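Local atomic coordinates of lipid-transfer protein (Thermomonospora curvata, PDB entry 6OK1), a protein that is of unknown function but is a lipid-transfer protein of the thiolase superfamily, built on the thiolase fold. Residues G14-E17 against G23-E26; E32-A37 against V106-F111; A36-A39 against E44-D47; G50-T55 against V90-M95; I62-A65 against G69-E72. All blocks are in the same frame, centred on the assembly; numbering follows the deposited sequence. Where two conformers were deposited one is given.

All five contacts lie in the N-terminal thiolase-type half of the chain. Interactions 1, 2 and 3 follow helix 26-40 along its length: Arg24 of interaction 1 reaches Glu32 in interaction 2 (NH2 to OE1, 2.8 Å), and interactions 2 and 3 share Ala36 and Ala37. Strands 50-54 and 104-112 are sheet neighbours, so interaction 4 joins interaction 2 through Val106 N and Gly50 O, 2.9 Å apart, and packs a helix beside Val52. Interaction 5 holds two carbonyl ligands of the sodium ion; its Ile70 side chain ties it to interactions 2, 3 and 4. The centres of interactions 1 and 4 are about 20 Å apart.

Interaction 1: residues G14-E17 against G23-E26; sequences GATE and GRSE
With chi1 at 57° Arg24 sets CG between its own N and carbonyl carbon, and the bend at chi2 then aims the guanidinium at Glu17, whose CG likewise lies between backbone N and carbonyl carbon and whose chain is bent at chi2. The two chains come from opposite directions and close an end-on, bidentate salt bridge across the connection between strand 8-15 and helix 26-40 of the thiolase fold. Arg24 NH1 donates to Glu17 OE2 at 2.8 Å, and Arg24 NH2 to Glu17 OE1 at 2.9 Å. Both bonds are nearly straight, at 169° and 165°, and each oxygen offers its syn lone pair. Carboxylate and guanidinium are almost coplanar, so the paired bonds fix the rotation of both groups. This is a surface contact, yet the arginine is well anchored: NH2 has a second acidic partner in Glu32 of the helix, and NH1 also bonds to Ser22 O. Sitting between two carboxylates, the guanidinium very probably keeps its charge. Thr16 adds a flank, its CB lying 3.9 Å from Arg24 NH2 in an oblique approach. Its hydroxyl turns to the backbone instead, taking a bond from Gly221 N of strand 219-228. Thr16 OG1 also donates to Glu17 O over 2.8 Å, from above the carbonyl plane.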
loop_
_atom_site.group_PDB
_atom_site.type_symbol
_atom_site.label_atom_id
_atom_site.label_comp_id
_atom_site.label_asym_id
_atom_site.label_seq_id
_atom_site.Cartn_x
_atom_site.Cartn_y
_atom_site.Cartn_z
ATOM N N GLY A 14 -9.578 18.498 8.093
ATOM C CA GLY A 14 -9.800 18.168 9.483
ATOM C C GLY A 14 -8.541 17.620 10.096
ATOM O O GLY A 14 -7.798 16.870 9.456
ATOM N N ALA A 15 -8.289 17.987 11.343
ATOM C CA ALA A 15 -7.075 17.556 12.021
ATOM C C ALA A 15 -7.349 17.398 13.506
ATOM O O ALA A 15 -8.248 18.039 14.062
ATOM C CB ALA A 15 -5.942 18.565 11.810
ATOM N N THR A 16 -6.590 16.502 14.131
ATOM C CA THR A 16 -6.468 16.486 15.574
ATOM C C THR A 16 -5.509 17.592 15.959
ATOM O O THR A 16 -4.879 18.219 15.100
ATOM C CB THR A 16 -5.937 15.140 16.090
ATOM O OG1 THR A 16 -4.569 14.964 15.692
ATOM C CG2 THR A 16 -6.772 14.003 15.548
ATOM N N GLU A 17 -5.358 17.808 17.260
ATOM C CA GLU A 17 -4.205 18.554 17.719
ATOM C C GLU A 17 -2.950 17.772 17.362
ATOM O O GLU A 17 -2.958 16.535 17.324
ATOM C CB GLU A 17 -4.288 18.816 19.233
ATOM C CG GLU A 17 -3.709 17.723 20.117
ATOM C CD GLU A 17 -4.550 16.447 20.151
ATOM O OE1 GLU A 17 -5.711 16.480 19.683
ATOM O OE2 GLU A 17 -4.039 15.417 20.666
ATOM N N GLY A 23 -1.966 10.453 23.692
ATOM C CA GLY A 23 -2.676 9.707 24.711
ATOM C C GLY A 23 -3.754 8.781 24.200
ATOM O O GLY A 23 -4.538 8.263 25.002
ATOM N N ARG A 24 -3.828 8.534 22.894
ATOM C CA ARG A 24 -4.885 7.669 22.371
ATOM C C ARG A 24 -4.370 6.943 21.128
ATOM O O ARG A 24 -3.226 7.127 20.708
ATOM C CB ARG A 24 -6.160 8.466 22.129
ATOM C CG ARG A 24 -6.061 9.689 21.192
ATOM C CD ARG A 24 -7.052 10.757 21.644
ATOM N NE ARG A 24 -7.325 11.834 20.689
ATOM C CZ ARG A 24 -6.592 12.942 20.557
ATOM N NH1 ARG A 24 -5.512 13.126 21.299
ATOM N NH2 ARG A 24 -6.947 13.873 19.681
ATOM N N SER A 25 -5.199 6.059 20.578
ATOM C CA SER A 25 -4.748 5.174 19.513
ATOM C C SER A 25 -4.627 5.909 18.186
ATOM O O SER A 25 -5.284 6.924 17.942
ATOM C CB SER A 25 -5.705 4.000 19.332
ATOM O OG SER A 25 -6.880 4.429 18.705
ATOM N N GLU A 26 -3.778 5.352 17.307
ATOM C CA GLU A 26 -3.688 5.864 15.935
ATOM C C GLU A 26 -5.041 5.804 15.241
ATOM O O GLU A 26 -5.430 6.736 14.518
ATOM C CB GLU A 26 -2.627 5.082 15.154
ATOM C CG GLU A 26 -1.251 5.144 15.804
ATOM C CD GLU A 26 -0.099 4.739 14.896
ATOM O OE1 GLU A 26 -0.320 3.917 13.977
ATOM O OE2 GLU A 26 1.035 5.248 15.123
#

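Interaction 2: residues E32-A37 against V106-F111; sequences EAVLAA and VCYRAF
Helix 26-40 packs on one face of the sheet of the N-terminal thiolase half, and here it meets strand 104-112 through Val34. Both methyls of this valine take part. CG2 rests 3.9 Å from Tyr108 CB and 4.0 Å from Val106 CG1, wedged between two residues that point the same way from the strand. CG1 of Val34 lies 4.1 Å from Val106 CG1, so the valine-valine contact uses both branches on the helix side and a single one on the strand side. The side chains cross obliquely, and no hydrogen bond links the two segments; the contact is wholly apolar and buried.

At Tyr108, chi1 of 65° places CG between the backbone N and the carbonyl carbon, which brings the root of the ring beside the helix: Val34 CG2 is 4.0 Å from Tyr108 CG, reached obliquely. The far end of the ring runs on towards Val64 of helix 61-68, and the phenol OH is hydrogen-bonded to Ser59 O just before that helix, so its buried polar end is satisfied. In the layered α/β architecture of this family, strand 104-112 stands between strands 50-54 and 219-228. The helix spans part of that width, with Ala33 and Ala37 turned to Ala223 of strand 219-228, small side chains that permit a close approach. Beyond Val34, helix 61-68 and the loop that follows it continue the apolar layer, Val34 CG1 lying against the Ile70 side chain.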
loop_
_atom_site.group_PDB
_atom_site.type_symbol
_atom_site.label_atom_id
_atom_site.label_comp_id
_atom_site.label_asym_id
_atom_site.label_seq_id
_atom_site.Cartn_x
_atom_site.Cartn_y
_atom_site.Cartn_z
ATOM N N GLU A 32 -10.953 10.752 14.350
ATOM C CA GLU A 32 -11.227 12.147 14.690
ATOM C C GLU A 32 -10.979 13.066 13.497
ATOM O O GLU A 32 -11.809 13.923 13.181
ATOM C CB GLU A 32 -10.393 12.602 15.886
ATOM C CG GLU A 32 -10.839 12.008 17.199
ATOM C CD GLU A 32 -9.978 12.443 18.368
ATOM O OE1 GLU A 32 -9.325 13.513 18.275
ATOM O OE2 GLU A 32 -9.962 11.714 19.382
ATOM N N ALA A 33 -9.826 12.924 12.846
ATOM C CA ALA A 33 -9.491 13.804 11.728
ATOM C C ALA A 33 -10.470 13.619 10.574
ATOM O O ALA A 33 -10.920 14.594 9.957
ATOM C CB ALA A 33 -8.044 13.521 11.279
ATOM N N VAL A 34 -10.829 12.370 10.285
ATOM C CA VAL A 34 -11.730 12.074 9.176
ATOM C C VAL A 34 -13.106 12.679 9.429
ATOM O O VAL A 34 -13.675 13.342 8.557
ATOM C CB VAL A 34 -11.816 10.558 8.970
ATOM C CG1 VAL A 34 -12.994 10.163 8.125
ATOM C CG2 VAL A 34 -10.507 10.045 8.349
ATOM N N LEU A 35 -13.668 12.450 10.620
ATOM C CA LEU A 35 -14.960 13.067 10.939
ATOM C C LEU A 35 -14.886 14.589 10.894
ATOM O O LEU A 35 -15.845 15.249 10.465
ATOM C CB LEU A 35 -15.447 12.595 12.312
ATOM C CG LEU A 35 -15.941 11.138 12.317
ATOM C CD1 LEU A 35 -16.304 10.697 13.732
ATOM C CD2 LEU A 35 -17.147 10.930 11.393
ATOM N N ALA A 36 -13.777 15.167 11.358
ATOM C CA ALA A 36 -13.643 16.621 11.347
ATOM C C ALA A 36 -13.629 17.155 9.923
ATOM O O ALA A 36 -14.262 18.176 9.633
ATOM C CB ALA A 36 -12.382 17.045 12.104
ATOM N N ALA A 37 -12.938 16.459 9.008
ATOM C CA ALA A 37 -12.867 16.908 7.616
ATOM C C ALA A 37 -14.226 16.780 6.931
ATOM O O ALA A 37 -14.650 17.677 6.192
ATOM C CB ALA A 37 -11.809 16.111 6.851
ATOM N N VAL A 106 -12.134 10.551 1.187
ATOM C CA VAL A 106 -11.345 11.120 2.277
ATOM C C VAL A 106 -9.928 10.564 2.232
ATOM O O VAL A 106 -9.732 9.350 2.216
ATOM C CB VAL A 106 -11.995 10.862 3.646
ATOM C CG1 VAL A 106 -11.261 11.617 4.716
ATOM C CG2 VAL A 106 -13.470 11.301 3.620
ATOM N N CYS A 107 -8.945 11.461 2.216
ATOM C CA CYS A 107 -7.534 11.117 2.279
ATOM C C CYS A 107 -7.054 11.393 3.698
ATOM O O CYS A 107 -7.350 12.455 4.240
ATOM C CB CYS A 107 -6.724 11.955 1.285
ATOM S SG CYS A 107 -7.413 12.007 -0.372
ATOM N N TYR A 108 -6.327 10.444 4.310
ATOM C CA TYR A 108 -5.957 10.637 5.713
ATOM C C TYR A 108 -4.612 10.004 6.048
ATOM O O TYR A 108 -4.105 9.134 5.340
ATOM C CB TYR A 108 -7.036 10.069 6.659
ATOM C CG TYR A 108 -7.208 8.558 6.585
ATOM C CD1 TYR A 108 -8.063 7.990 5.668
ATOM C CD2 TYR A 108 -6.522 7.706 7.443
ATOM C CE1 TYR A 108 -8.220 6.609 5.601
ATOM C CE2 TYR A 108 -6.669 6.323 7.365
ATOM C CZ TYR A 108 -7.526 5.797 6.453
ATOM O OH TYR A 108 -7.698 4.452 6.349
ATOM N N ARG A 109 -4.044 10.459 7.166
ATOM C CA ARG A 109 -2.869 9.862 7.774
ATOM C C ARG A 109 -2.932 10.210 9.248
ATOM O O ARG A 109 -3.166 11.370 9.596
ATOM C CB ARG A 109 -1.572 10.392 7.137
ATOM C CG ARG A 109 -0.297 9.694 7.580
ATOM C CD ARG A 109 -0.167 8.322 6.959
ATOM N NE ARG A 109 1.117 7.702 7.286
ATOM C CZ ARG A 109 1.344 6.866 8.289
ATOM N NH1 ARG A 109 0.370 6.466 9.109
ATOM N NH2 ARG A 109 2.587 6.410 8.481
ATOM N N ALA A 110 -2.729 9.221 10.105
ATOM C CA ALA A 110 -2.681 9.490 11.538
ATOM C C ALA A 110 -1.728 8.528 12.225
ATOM O O ALA A 110 -1.686 7.340 11.895
ATOM C CB ALA A 110 -4.078 9.385 12.168
ATOM N N PHE A 111 -0.951 9.039 13.177
ATOM C CA PHE A 111 0.007 8.182 13.854
ATOM C C PHE A 111 0.436 8.792 15.179
ATOM O O PHE A 111 0.233 9.987 15.449
ATOM C CB PHE A 111 1.244 7.892 12.978
ATOM C CG PHE A 111 1.828 9.093 12.267
ATOM C CD1 PHE A 111 2.128 10.273 12.938
ATOM C CD2 PHE A 111 2.170 8.997 10.920
ATOM C CE1 PHE A 111 2.718 11.359 12.272
ATOM C CE2 PHE A 111 2.772 10.066 10.245
ATOM C CZ PHE A 111 3.037 11.262 10.928
#

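Interaction 3: residues A36-A39 against E44-D47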
loop_
_atom_site.group_PDB
_atom_site.type_symbol
_atom_site.label_atom_id
_atom_site.label_comp_id
_atom_site.label_asym_id
_atom_site.label_seq_id
_atom_site.Cartn_x
_atom_site.Cartn_y
_atom_site.Cartn_z
ATOM N N ALA A 36 -13.777 15.167 11.358
ATOM C CA ALA A 36 -13.643 16.621 11.347
ATOM C C ALA A 36 -13.629 17.155 9.923
ATOM O O ALA A 36 -14.262 18.176 9.633
ATOM C CB ALA A 36 -12.382 17.045 12.104
ATOM N N ALA A 37 -12.938 16.459 9.008
ATOM C CA ALA A 37 -12.867 16.908 7.616
ATOM C C ALA A 37 -14.226 16.780 6.931
ATOM O O ALA A 37 -14.650 17.677 6.192
ATOM C CB ALA A 37 -11.809 16.111 6.851
ATOM N N ILE A 38 -14.935 15.691 7.214
ATOM C CA ILE A 38 -16.266 15.472 6.665
ATOM C C ILE A 38 -17.198 16.597 7.101
ATOM O O ILE A 38 -17.923 17.185 6.287
ATOM C CB ILE A 38 -16.784 14.092 7.110
ATOM C CG1 ILE A 38 -15.977 12.968 6.422
ATOM C CG2 ILE A 38 -18.273 13.934 6.825
ATOM C CD1 ILE A 38 -16.184 11.564 7.003
ATOM N N ALA A 39 -17.201 16.897 8.399
ATOM C CA ALA A 39 -18.033 17.986 8.908
ATOM C C ALA A 39 -17.619 19.317 8.297
ATOM O O ALA A 39 -18.468 20.165 7.998
ATOM C CB ALA A 39 -17.939 18.040 10.428
ATOM N N GLU A 44 -21.920 14.359 5.580
ATOM C CA GLU A 44 -22.153 13.324 6.577
ATOM C C GLU A 44 -21.288 12.107 6.271
ATOM O O GLU A 44 -20.967 11.867 5.109
ATOM C CB GLU A 44 -23.621 12.886 6.597
ATOM C CG GLU A 44 -24.603 13.983 7.034
ATOM C CD GLU A 44 -24.537 14.284 8.523
ATOM O OE1 GLU A 44 -23.716 13.666 9.229
ATOM O OE2 GLU A 44 -25.309 15.146 8.989
ATOM N N PRO A 45 -20.926 11.302 7.280
ATOM C CA PRO A 45 -20.082 10.116 6.990
ATOM C C PRO A 45 -20.660 9.179 5.938
ATOM O O PRO A 45 -19.891 8.655 5.128
ATOM C CB PRO A 45 -19.961 9.433 8.357
ATOM C CG PRO A 45 -20.084 10.550 9.353
ATOM C CD PRO A 45 -21.065 11.527 8.731
ATOM N N SER A 46 -21.987 8.964 5.912
ATOM C CA SER A 46 -22.609 8.091 4.918
ATOM C C SER A 46 -22.434 8.603 3.495
ATOM O O SER A 46 -22.631 7.835 2.542
ATOM C CB SER A 46 -24.106 7.931 5.221
ATOM O OG SER A 46 -24.723 9.206 5.214
ATOM N N ASP A 47 -22.075 9.874 3.324
ATOM C CA ASP A 47 -21.797 10.398 1.993
ATOM C C ASP A 47 -20.480 9.859 1.416
ATOM O O ASP A 47 -20.320 9.836 0.190
ATOM C CB ASP A 47 -21.746 11.926 2.023
ATOM C CG ASP A 47 -23.080 12.554 2.392
ATOM O OD1 ASP A 47 -24.111 11.998 1.986
ATOM O OD2 ASP A 47 -23.086 13.598 3.076
#
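Ile38 carries this contact with its CG2 methyl, which presses on the peptide link between Glu44 and Pro45. The methyl sits 3.6 Å from Glu44 C. It is also 4.1 Å from Pro45 CD, so it touches flat backbone and the proline CD together. The other branch of Ile38 reaches further along, with CD1 4.2 Å from Pro45 CA. Chi1 of -69° turns CG2 anti to the backbone N, aiming it at the peptide while CG1 carries CD1 along the proline. The segments share no hydrogen bond; these are van der Waals contacts.

A second shell holds the peptide in place. Pro45 begins a short 3-10 turn, closed by the bond from Asp47 N to Glu44 O at 2.9 Å. The carboxylate of Asp47 folds back to receive Glu44 N on OD2, also at 2.9 Å and at 164°, approached on the anti side and out of the carboxylate plane. Backbone and side chain of Asp47 thus clasp Glu44 from both its amide and its carbonyl, while the CB of Glu44 leaves away from the helix.

Further out, Ile38 also packs on Val48 and Ile70. The contact thereby seats the turn that leads from helix 26-40 into strand 50-54 against the helix, beside the loop after helix 61-68.

Interaction 4: residues G50-T55 against V90-M95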
loop_
_atom_site.group_PDB
_atom_site.type_symbol
_atom_site.label_atom_id
_atom_site.label_comp_id
_atom_site.label_asym_id
_atom_site.label_seq_id
_atom_site.Cartn_x
_atom_site.Cartn_y
_atom_site.Cartn_z
ATOM N N GLY A 50 -15.168 6.704 -0.658
ATOM C CA GLY A 50 -13.774 6.393 -0.941
ATOM C C GLY A 50 -12.870 6.796 0.202
ATOM O O GLY A 50 -13.103 7.803 0.885
ATOM N N LEU A 51 -11.800 6.009 0.396
ATOM C CA LEU A 51 -10.778 6.298 1.398
ATOM C C LEU A 51 -9.401 6.009 0.821
ATOM O O LEU A 51 -9.188 4.939 0.244
ATOM C CB LEU A 51 -10.965 5.457 2.667
ATOM C CG LEU A 51 -12.144 5.841 3.572
ATOM C CD1 LEU A 51 -12.291 4.863 4.748
ATOM C CD2 LEU A 51 -12.034 7.264 4.097
ATOM N N VAL A 52 -8.469 6.937 1.018
ATOM C CA VAL A 52 -7.093 6.799 0.539
ATOM C C VAL A 52 -6.143 7.095 1.697
ATOM O O VAL A 52 -6.322 8.074 2.426
ATOM C CB VAL A 52 -6.805 7.733 -0.655
ATOM C CG1 VAL A 52 -5.417 7.462 -1.198
ATOM C CG2 VAL A 52 -7.867 7.546 -1.781
ATOM N N THR A 53 -5.123 6.260 1.879
ATOM C CA THR A 53 -4.100 6.581 2.880
ATOM C C THR A 53 -2.754 6.062 2.383
ATOM O O THR A 53 -2.593 5.713 1.206
ATOM C CB THR A 53 -4.494 6.058 4.272
ATOM O OG1 THR A 53 -3.551 6.503 5.247
ATOM C CG2 THR A 53 -4.571 4.553 4.326
ATOM N N PHE A 54 -1.766 6.082 3.271
ATOM C CA PHE A 54 -0.413 5.627 2.989
ATOM C C PHE A 54 -0.306 4.118 3.201
ATOM O O PHE A 54 -1.002 3.543 4.039
ATOM C CB PHE A 54 0.601 6.285 3.930
ATOM C CG PHE A 54 0.801 7.797 3.760
ATOM C CD1 PHE A 54 -0.184 8.656 3.226
ATOM C CD2 PHE A 54 1.992 8.355 4.218
ATOM C CE1 PHE A 54 0.045 10.030 3.159
ATOM C CE2 PHE A 54 2.221 9.745 4.140
ATOM C CZ PHE A 54 1.268 10.557 3.596
ATOM N N THR A 55 0.659 3.492 2.524
ATOM C CA THR A 55 0.839 2.045 2.725
ATOM C C THR A 55 1.079 1.705 4.196
ATOM O O THR A 55 0.576 0.684 4.698
ATOM C CB THR A 55 1.986 1.510 1.859
ATOM O OG1 THR A 55 3.125 2.367 1.978
ATOM C CG2 THR A 55 1.596 1.506 0.453
ATOM N N VAL A 90 -4.149 12.607 -2.688
ATOM C CA VAL A 90 -5.117 13.514 -3.276
ATOM C C VAL A 90 -5.252 13.285 -4.783
ATOM O O VAL A 90 -6.356 13.392 -5.323
ATOM C CB VAL A 90 -4.738 14.965 -2.949
ATOM C CG1 VAL A 90 -5.693 15.938 -3.664
ATOM C CG2 VAL A 90 -4.796 15.193 -1.441
ATOM N N GLN A 91 -4.152 12.985 -5.489
ATOM C CA GLN A 91 -4.275 12.571 -6.888
ATOM C C GLN A 91 -5.213 11.381 -7.021
ATOM O O GLN A 91 -6.096 11.367 -7.891
ATOM C CB GLN A 91 -2.922 12.225 -7.501
ATOM C CG GLN A 91 -3.049 12.014 -9.001
ATOM C CD GLN A 91 -1.858 11.343 -9.587
ATOM O OE1 GLN A 91 -1.431 10.298 -9.095
ATOM N NE2 GLN A 91 -1.308 11.912 -10.646
ATOM N N GLN A 92 -5.016 10.354 -6.177
ATOM C CA GLN A 92 -5.902 9.192 -6.174
ATOM C C GLN A 92 -7.358 9.604 -6.077
ATOM O O GLN A 92 -8.194 9.168 -6.876
ATOM C CB GLN A 92 -5.525 8.256 -5.024
ATOM C CG GLN A 92 -4.290 7.414 -5.266
ATOM C CD GLN A 92 -4.598 6.234 -6.167
ATOM O OE1 GLN A 92 -5.620 5.564 -5.986
ATOM N NE2 GLN A 92 -3.783 6.019 -7.164
ATOM N N ALA A 93 -7.671 10.454 -5.112
ATOM C CA ALA A 93 -9.043 10.869 -4.898
ATOM C C ALA A 93 -9.574 11.635 -6.101
ATOM O O ALA A 93 -10.708 11.415 -6.538
ATOM C CB ALA A 93 -9.114 11.716 -3.632
ATOM N N ALA A 94 -8.765 12.545 -6.637
ATOM C CA ALA A 94 -9.180 13.315 -7.811
ATOM C C ALA A 94 -9.443 12.416 -9.009
ATOM O O ALA A 94 -10.379 12.649 -9.775
ATOM C CB ALA A 94 -8.109 14.351 -8.157
ATOM N N MET A 95 -8.600 11.407 -9.203
ATOM C CA MET A 95 -8.781 10.443 -10.282
ATOM C C MET A 95 -10.076 9.658 -10.113
ATOM O O MET A 95 -10.801 9.408 -11.084
ATOM C CB MET A 95 -7.570 9.510 -10.289
ATOM C CG MET A 95 -7.472 8.504 -11.398
ATOM S SD MET A 95 -6.085 7.356 -11.164
ATOM C CE MET A 95 -4.974 8.312 -10.130
#
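Strand 50-54 and helix 86-98 approach most closely at Val52 and Ala93, whose CA atoms are 7.1 Å apart. In the thiolase fold this helix belongs to the layer buried between the two halves: on one side it takes Val52, which projects from the strand towards it, and through Val90 and Ala94 it also reaches Ile242 of strand 240-248. The two methyls of Val52 straddle the CB of Gln92: CG1 is 3.9 Å away and CG2 4.1 Å. The two side chains cross at about a right angle. The valine fork meets the aliphatic base of the glutamine and not its amide. CG2 also approaches the helix backbone, 4.4 Å from Ala93 N.

Val52 is set for this by chi1 of -175°, with CG1 anti to the backbone N. Neighbouring strands complete its surroundings, Phe75 and Ser77 from strand 75-79 and Val105 from strand 104-112. No hydrogen bond joins the two segments; the backbone of Val52 bonds instead to Val106 and Tyr108 of strand 104-112, and that of Leu51 to Phe75.

Gln92 CG is anti to the carbonyl carbon (chi1 -77°) and the chain bends at chi2, turning its amide away from the valine into the subunit interface. There its OE1 bonds to Ser77 OG of its own chain, and its NE2 is hydrogen-bonded to the OE1 of Gln92 of the second subunit. The buried amide thus has partners for both ends, while Gln92 CB remains lodged against Val52 CG1.

Interaction 5: residues I62-A65 against G69-E72. With NA (sodium ion), chain E.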
loop_
_atom_site.group_PDB
_atom_site.type_symbol
_atom_site.label_atom_id
_atom_site.label_comp_id
_atom_site.label_asym_id
_atom_site.label_seq_id
_atom_site.Cartn_x
_atom_site.Cartn_y
_atom_site.Cartn_z
ATOM N N ILE A 62 -11.081 -0.124 6.217
ATOM C CA ILE A 62 -12.268 -0.773 6.779
ATOM C C ILE A 62 -12.433 -0.441 8.255
ATOM O O ILE A 62 -13.561 -0.363 8.753
ATOM C CB ILE A 62 -12.235 -2.291 6.570
ATOM C CG1 ILE A 62 -10.976 -2.923 7.174
ATOM C CG2 ILE A 62 -12.384 -2.604 5.071
ATOM C CD1 ILE A 62 -11.032 -4.465 7.178
ATOM N N HIS A 63 -11.333 -0.263 8.979
ATOM C CA HIS A 63 -11.446 0.074 10.394
ATOM C C HIS A 63 -11.915 1.505 10.573
ATOM O O HIS A 63 -12.780 1.785 11.412
ATOM C CB HIS A 63 -10.108 -0.159 11.089
ATOM C CG HIS A 63 -9.760 -1.608 11.191
ATOM N ND1 HIS A 63 -10.625 -2.526 11.754
ATOM C CD2 HIS A 63 -8.692 -2.313 10.756
ATOM C CE1 HIS A 63 -10.086 -3.732 11.682
ATOM N NE2 HIS A 63 -8.908 -3.630 11.088
ATOM N N VAL A 64 -11.407 2.421 9.752
ATOM C CA VAL A 64 -11.934 3.785 9.759
ATOM C C VAL A 64 -13.418 3.778 9.398
ATOM O O VAL A 64 -14.241 4.462 10.032
ATOM C CB VAL A 64 -11.105 4.678 8.808
ATOM C CG1 VAL A 64 -11.734 6.061 8.649
ATOM C CG2 VAL A 64 -9.684 4.814 9.357
ATOM N N ALA A 65 -13.790 3.014 8.377
ATOM C CA ALA A 65 -15.161 3.097 7.896
ATOM C C ALA A 65 -16.149 2.546 8.923
ATOM O O ALA A 65 -17.216 3.125 9.115
ATOM C CB ALA A 65 -15.304 2.371 6.568
ATOM N N GLY A 69 -18.912 5.258 10.624
ATOM C CA GLY A 69 -20.190 5.218 9.939
ATOM C C GLY A 69 -20.127 5.545 8.466
ATOM O O GLY A 69 -21.183 5.761 7.847
ATOM N N ILE A 70 -18.923 5.579 7.884
ATOM C CA ILE A 70 -18.774 5.717 6.434
ATOM C C ILE A 70 -19.399 4.532 5.714
ATOM O O ILE A 70 -19.904 4.663 4.587
ATOM C CB ILE A 70 -17.269 5.902 6.109
ATOM C CG1 ILE A 70 -16.867 7.327 6.457
ATOM C CG2 ILE A 70 -16.951 5.565 4.662
ATOM C CD1 ILE A 70 -15.361 7.579 6.464
ATOM N N GLY A 71 -19.363 3.357 6.331
ATOM C CA GLY A 71 -20.066 2.214 5.761
ATOM C C GLY A 71 -19.378 1.686 4.510
ATOM O O GLY A 71 -18.164 1.482 4.479
ATOM N N GLU A 72 -20.154 1.494 3.447
ATOM C CA GLU A 72 -19.636 0.889 2.229
ATOM C C GLU A 72 -18.640 1.807 1.547
ATOM O O GLU A 72 -18.726 3.031 1.646
ATOM C CB GLU A 72 -20.771 0.598 1.242
ATOM C CG GLU A 72 -21.754 -0.458 1.674
ATOM C CD GLU A 72 -22.926 -0.539 0.704
ATOM O OE1 GLU A 72 -23.456 0.524 0.322
ATOM O OE2 GLU A 72 -23.283 -1.653 0.280
HETATM NA NA NA E . -20.043 4.838 2.395
HETATM O O HOH W 1 -21.460 5.058 0.378
HETATM O O HOH W 2 -22.180 4.301 2.958
#
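Ile70 runs from the end of helix 61-68 back across Ala65. Its CB lies 3.9 Å from Ala65 CA and 4.1 Å from Ala65 CB. One branch, CG2, also touches Ala65 CB and, on its other flank, comes to 3.9 Å from the sodium ion as a neighbour, not a ligand. CG1 leaves beside the backbone N, anti to the carbonyl carbon (chi1 -76°), and passes Pro45 O. It carries CD1 to Val64 CG1 at 4.5 Å, within an apolar cluster that includes Leu51.

Ala65 also supplies the polar part of the contact. Its carbonyl O receives a weak hydrogen bond from Gly69 N, 3.1 Å long and bent to 128°. Gly69 leaves the helix with positive phi. Gly71, likewise with positive phi, swings the chain round so that its carbonyl O lies 3.7 Å from Ala65 CB.

That turn aims two main-chain carbonyls at the sodium ion: Ile70 O at 2.2 Å and Glu72 O at 2.4 Å. Val48 O from the loop before strand 50-54 and two waters complete the set of ligands. The glutamate takes part through its backbone, so the protein gives the ion neutral carbonyl oxygens, as suits a sodium site that pins two loops together.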